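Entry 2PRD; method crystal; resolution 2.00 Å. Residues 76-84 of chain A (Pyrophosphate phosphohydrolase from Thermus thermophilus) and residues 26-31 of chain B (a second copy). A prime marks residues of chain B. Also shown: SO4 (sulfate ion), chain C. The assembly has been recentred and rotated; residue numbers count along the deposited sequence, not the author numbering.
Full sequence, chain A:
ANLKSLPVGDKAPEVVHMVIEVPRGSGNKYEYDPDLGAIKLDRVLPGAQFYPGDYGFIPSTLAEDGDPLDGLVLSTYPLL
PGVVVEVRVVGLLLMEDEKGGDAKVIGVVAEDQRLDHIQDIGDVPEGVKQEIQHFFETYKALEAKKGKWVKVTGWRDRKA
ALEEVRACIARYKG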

ATOM      1  N   THR A  76       3.220   9.410 -12.619  1.00  8.81           N
ATOM      2  CA  THR A  76       4.233   8.582 -11.962  1.00 10.46           C
ATOM      3  C   THR A  76       3.626   7.961 -10.707  1.00  7.09           C
ATOM      4  O   THR A  76       3.831   6.754 -10.480  1.00 14.99           O
ATOM      5  CB  THR A  76       5.500   9.358 -11.527  1.00  7.08           C
ATOM      6  OG1 THR A  76       6.080   9.825 -12.771  1.00 12.87           O
ATOM      7  CG2 THR A  76       6.540   8.427 -10.925  1.00  4.73           C
ATOM      8  N   TYR A  77       2.882   8.725  -9.968  1.00  8.21           N
ATOM      9  CA  TYR A  77       2.214   8.277  -8.726  1.00  8.79           C
ATOM     10  C   TYR A  77       0.736   8.661  -8.820  1.00 12.09           C
ATOM     11  O   TYR A  77       0.445   9.781  -9.283  1.00 14.16           O
ATOM     12  CB  TYR A  77       2.832   8.971  -7.505  1.00  4.93           C
ATOM     13  CG  TYR A  77       4.326   8.991  -7.375  1.00 10.91           C
ATOM     14  CD1 TYR A  77       5.036   7.788  -7.274  1.00 10.88           C
ATOM     15  CD2 TYR A  77       5.048  10.183  -7.262  1.00  8.40           C
ATOM     16  CE1 TYR A  77       6.415   7.761  -7.125  1.00  6.08           C
ATOM     17  CE2 TYR A  77       6.418  10.142  -7.146  1.00  9.50           C
ATOM     18  CZ  TYR A  77       7.085   8.951  -7.052  1.00  9.14           C
ATOM     19  OH  TYR A  77       8.459   8.931  -6.890  1.00  9.26           O
ATOM     20  N   PRO A  78      -0.139   7.738  -8.427  1.00 11.07           N
ATOM     21  CA  PRO A  78      -1.595   7.996  -8.517  1.00  5.82           C
ATOM     22  C   PRO A  78      -1.929   9.244  -7.729  1.00  8.46           C
ATOM     23  O   PRO A  78      -1.291   9.526  -6.690  1.00 11.36           O
ATOM     24  CB  PRO A  78      -2.226   6.739  -7.926  1.00  4.67           C
ATOM     25  CG  PRO A  78      -1.147   5.678  -8.082  1.00  7.23           C
ATOM     26  CD  PRO A  78       0.184   6.427  -7.849  1.00  4.85           C
ATOM     27  N   LEU A  79      -2.910   9.980  -8.213  1.00  4.36           N
ATOM     28  CA  LEU A  79      -3.347  11.227  -7.552  1.00  5.51           C
ATOM     29  C   LEU A  79      -4.491  10.944  -6.643  1.00 10.37           C
ATOM     30  O   LEU A  79      -4.740   9.742  -6.342  1.00 17.86           O
ATOM     31  CB  LEU A  79      -3.605  12.239  -8.692  1.00  2.09           C
ATOM     32  CG  LEU A  79      -2.383  12.421  -9.622  1.00  4.28           C
ATOM     33  CD1 LEU A  79      -2.771  13.001 -10.964  1.00 10.78           C
ATOM     34  CD2 LEU A  79      -1.381  13.374  -8.930  1.00  5.32           C
ATOM     35  N   LEU A  80      -5.150  11.958  -6.122  1.00  6.12           N
ATOM     36  CA  LEU A  80      -6.295  11.713  -5.192  1.00  8.65           C
ATOM     37  C   LEU A  80      -7.521  12.415  -5.713  1.00  6.80           C
ATOM     38  O   LEU A  80      -7.363  13.398  -6.460  1.00  9.65           O
ATOM     39  CB  LEU A  80      -5.900  12.391  -3.867  1.00  7.56           C
ATOM     40  CG  LEU A  80      -5.023  11.622  -2.890  1.00 10.39           C
ATOM     41  CD1 LEU A  80      -4.494  12.510  -1.787  1.00  7.07           C
ATOM     42  CD2 LEU A  80      -5.832  10.487  -2.274  1.00 13.40           C
ATOM     43  N   PRO A  81      -8.709  11.926  -5.366  1.00 10.82           N
ATOM     44  CA  PRO A  81      -9.933  12.566  -5.822  1.00  7.24           C
ATOM     45  C   PRO A  81     -10.016  13.992  -5.350  1.00  5.64           C
ATOM     46  O   PRO A  81      -9.739  14.263  -4.143  1.00  6.45           O
ATOM     47  CB  PRO A  81     -11.073  11.717  -5.243  1.00  6.56           C
ATOM     48  CG  PRO A  81     -10.413  10.420  -4.883  1.00  9.98           C
ATOM     49  CD  PRO A  81      -8.953  10.750  -4.519  1.00  3.28           C
ATOM     50  N   GLY A  82     -10.431  14.873  -6.222  1.00  6.39           N
ATOM     51  CA  GLY A  82     -10.616  16.279  -5.861  1.00  5.62           C
ATOM     52  C   GLY A  82      -9.444  17.192  -5.939  1.00  7.02           C
ATOM     53  O   GLY A  82      -9.628  18.391  -5.596  1.00 12.39           O
ATOM     54  N   VAL A  83      -8.278  16.726  -6.345  1.00  7.49           N
ATOM     55  CA  VAL A  83      -7.125  17.617  -6.489  1.00  9.74           C
ATOM     56  C   VAL A  83      -7.102  18.112  -7.933  1.00 10.73           C
ATOM     57  O   VAL A  83      -7.653  17.450  -8.822  1.00 12.64           O
ATOM     58  CB  VAL A  83      -5.786  16.964  -6.110  1.00 16.66           C
ATOM     59  CG1 VAL A  83      -5.882  16.182  -4.802  1.00 12.94           C
ATOM     60  CG2 VAL A  83      -5.290  16.061  -7.190  1.00 13.82           C
ATOM     61  N   VAL A  84      -6.521  19.307  -8.105  1.00  6.99           N
ATOM     62  CA  VAL A  84      -6.409  19.929  -9.418  1.00  5.76           C
ATOM     63  C   VAL A  84      -5.024  19.771  -9.974  1.00  6.63           C
ATOM     64  O   VAL A  84      -4.066  20.049  -9.228  1.00 13.09           O
ATOM     65  CB  VAL A  84      -6.745  21.441  -9.311  1.00 11.33           C
ATOM     66  CG1 VAL A  84      -6.573  22.051 -10.694  1.00  8.40           C
ATOM     67  CG2 VAL A  84      -8.187  21.654  -8.865  1.00  9.67           C
TER
ATOM     68  N   SER B  26       5.082  10.585   0.619  1.00  5.78           N
ATOM     69  CA  SER B  26       4.620  10.987  -0.708  1.00  4.98           C
ATOM     70  C   SER B  26       5.621  11.782  -1.494  1.00  7.77           C
ATOM     71  O   SER B  26       6.435  12.581  -0.973  1.00  7.99           O
ATOM     72  CB  SER B  26       3.300  11.790  -0.485  1.00  6.38           C
ATOM     73  OG  SER B  26       2.879  12.236  -1.777  1.00 14.70           O
ATOM     74  N   GLY B  27       5.606  11.555  -2.800  1.00  7.19           N
ATOM     75  CA  GLY B  27       6.452  12.217  -3.791  1.00  7.21           C
ATOM     76  C   GLY B  27       5.627  13.196  -4.613  1.00 12.08           C
ATOM     77  O   GLY B  27       6.143  13.873  -5.516  1.00  7.40           O
ATOM     78  N   ASN B  28       4.342  13.285  -4.301  1.00 12.00           N
ATOM     79  CA  ASN B  28       3.375  14.185  -4.950  1.00 10.32           C
ATOM     80  C   ASN B  28       3.302  15.452  -4.104  1.00  8.37           C
ATOM     81  O   ASN B  28       2.772  15.493  -2.990  1.00 17.55           O
ATOM     82  CB  ASN B  28       2.015  13.562  -5.176  1.00  5.86           C
ATOM     83  CG  ASN B  28       1.861  12.722  -6.409  1.00  1.16           C
ATOM     84  OD1 ASN B  28       2.558  12.810  -7.417  1.00  6.43           O
ATOM     85  ND2 ASN B  28       0.803  11.905  -6.412  1.00  3.99           N
ATOM     86  N   LYS B  29       3.941  16.523  -4.615  1.00  8.92           N
ATOM     87  CA  LYS B  29       3.978  17.772  -3.852  1.00  8.97           C
ATOM     88  C   LYS B  29       2.723  18.600  -4.072  1.00  5.59           C
ATOM     89  O   LYS B  29       2.734  19.385  -4.999  1.00 11.49           O
ATOM     90  CB  LYS B  29       5.217  18.565  -4.282  1.00 12.70           C
ATOM     91  CG  LYS B  29       5.889  19.401  -3.238  1.00 11.77           C
ATOM     92  CD  LYS B  29       5.112  20.651  -2.862  1.00 14.21           C
ATOM     93  CE  LYS B  29       5.953  21.557  -1.949  1.00 17.43           C
ATOM     94  NZ  LYS B  29       5.067  22.570  -1.268  1.00 15.54           N
ATOM     95  N   TYR B  30       1.742  18.440  -3.232  1.00  5.07           N
ATOM     96  CA  TYR B  30       0.485  19.149  -3.275  1.00  5.15           C
ATOM     97  C   TYR B  30       0.578  20.459  -2.478  1.00  8.26           C
ATOM     98  O   TYR B  30       1.397  20.576  -1.583  1.00 13.31           O
ATOM     99  CB  TYR B  30      -0.641  18.368  -2.553  1.00  6.27           C
ATOM    100  CG  TYR B  30      -0.993  17.064  -3.200  1.00  4.71           C
ATOM    101  CD1 TYR B  30      -1.549  17.083  -4.490  1.00  8.17           C
ATOM    102  CD2 TYR B  30      -0.827  15.845  -2.551  1.00  7.80           C
ATOM    103  CE1 TYR B  30      -1.906  15.886  -5.100  1.00  9.08           C
ATOM    104  CE2 TYR B  30      -1.107  14.650  -3.195  1.00 13.30           C
ATOM    105  CZ  TYR B  30      -1.658  14.703  -4.463  1.00  8.30           C
ATOM    106  OH  TYR B  30      -2.048  13.527  -5.085  1.00 19.15           O
ATOM    107  N   GLU B  31      -0.346  21.351  -2.816  1.00  8.74           N
ATOM    108  CA  GLU B  31      -0.401  22.639  -2.116  1.00  7.09           C
ATOM    109  C   GLU B  31      -1.839  23.146  -2.093  1.00  8.86           C
ATOM    110  O   GLU B  31      -2.475  22.954  -3.128  1.00 11.51           O
ATOM    111  CB  GLU B  31       0.238  23.702  -3.008  1.00 12.00           C
ATOM    112  CG  GLU B  31       1.722  23.814  -2.822  1.00 39.63           C
ATOM    113  CD  GLU B  31       2.242  24.914  -3.767  1.00 46.03           C
ATOM    114  OE1 GLU B  31       1.321  25.458  -4.419  1.00 51.00           O
ATOM    115  OE2 GLU B  31       3.474  25.095  -3.796  1.00 49.62           O
TER
HETATM  116  S   SO4 C 175       8.798  23.944  -1.835  1.00 25.08           S
HETATM  117  O1  SO4 C 175       9.713  25.111  -2.066  1.00 26.08           O
HETATM  118  O2  SO4 C 175       9.618  22.681  -1.887  1.00 28.78           O
HETATM  119  O3  SO4 C 175       7.897  23.974  -0.651  1.00 23.32           O
HETATM  120  O4  SO4 C 175       7.873  23.947  -3.047  1.00 37.22           O
HETATM  121  O   HOH W   1       2.164  11.810 -10.022  1.00 10.35           O

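This is a small, mainly van der Waals contact, about 309 Å² counting both sides, in which two side chains of a chain B strand, Asn28′ and Tyr30′, reach into a loop of chain A and a single water supplies the clear polar link. Asn28′ and Tyr30′, alternate residues of the strand, both direct their CA-to-CB bonds toward the loop, while Lys29′ between them lies out of reach.

Asparagine suits its place because its amide offers both a donor and an acceptor. Water 1 donates to Asn28′ OD1 and to Tyr77 O, each at 2.8 Å, while Asn28′ ND2 lies 3.2 Å from Pro78 O. OD1 also sits at the edge of the Tyr77 ring, 3.6 Å from CD2.

The same ring passes Gly27′, its CE2 3.9 Å from Gly27′ CA; a CB here would fall only 2.8 Å from Tyr77 CE2, so glycine makes room for the tyrosine.

Tyr30′, with chi1 in the m well, is long enough to bring its OH 3.6 Å from Leu79 CA. Its buried ring meets aliphatic groups that need no polar partners: Val83 CG2 is 4.0 Å from Tyr30′ CE1, and Leu80 CD1 is 4.2 Å from Tyr30′ CE2. A type II turn from Leu80 to Val83 brings these two residues to the same ring.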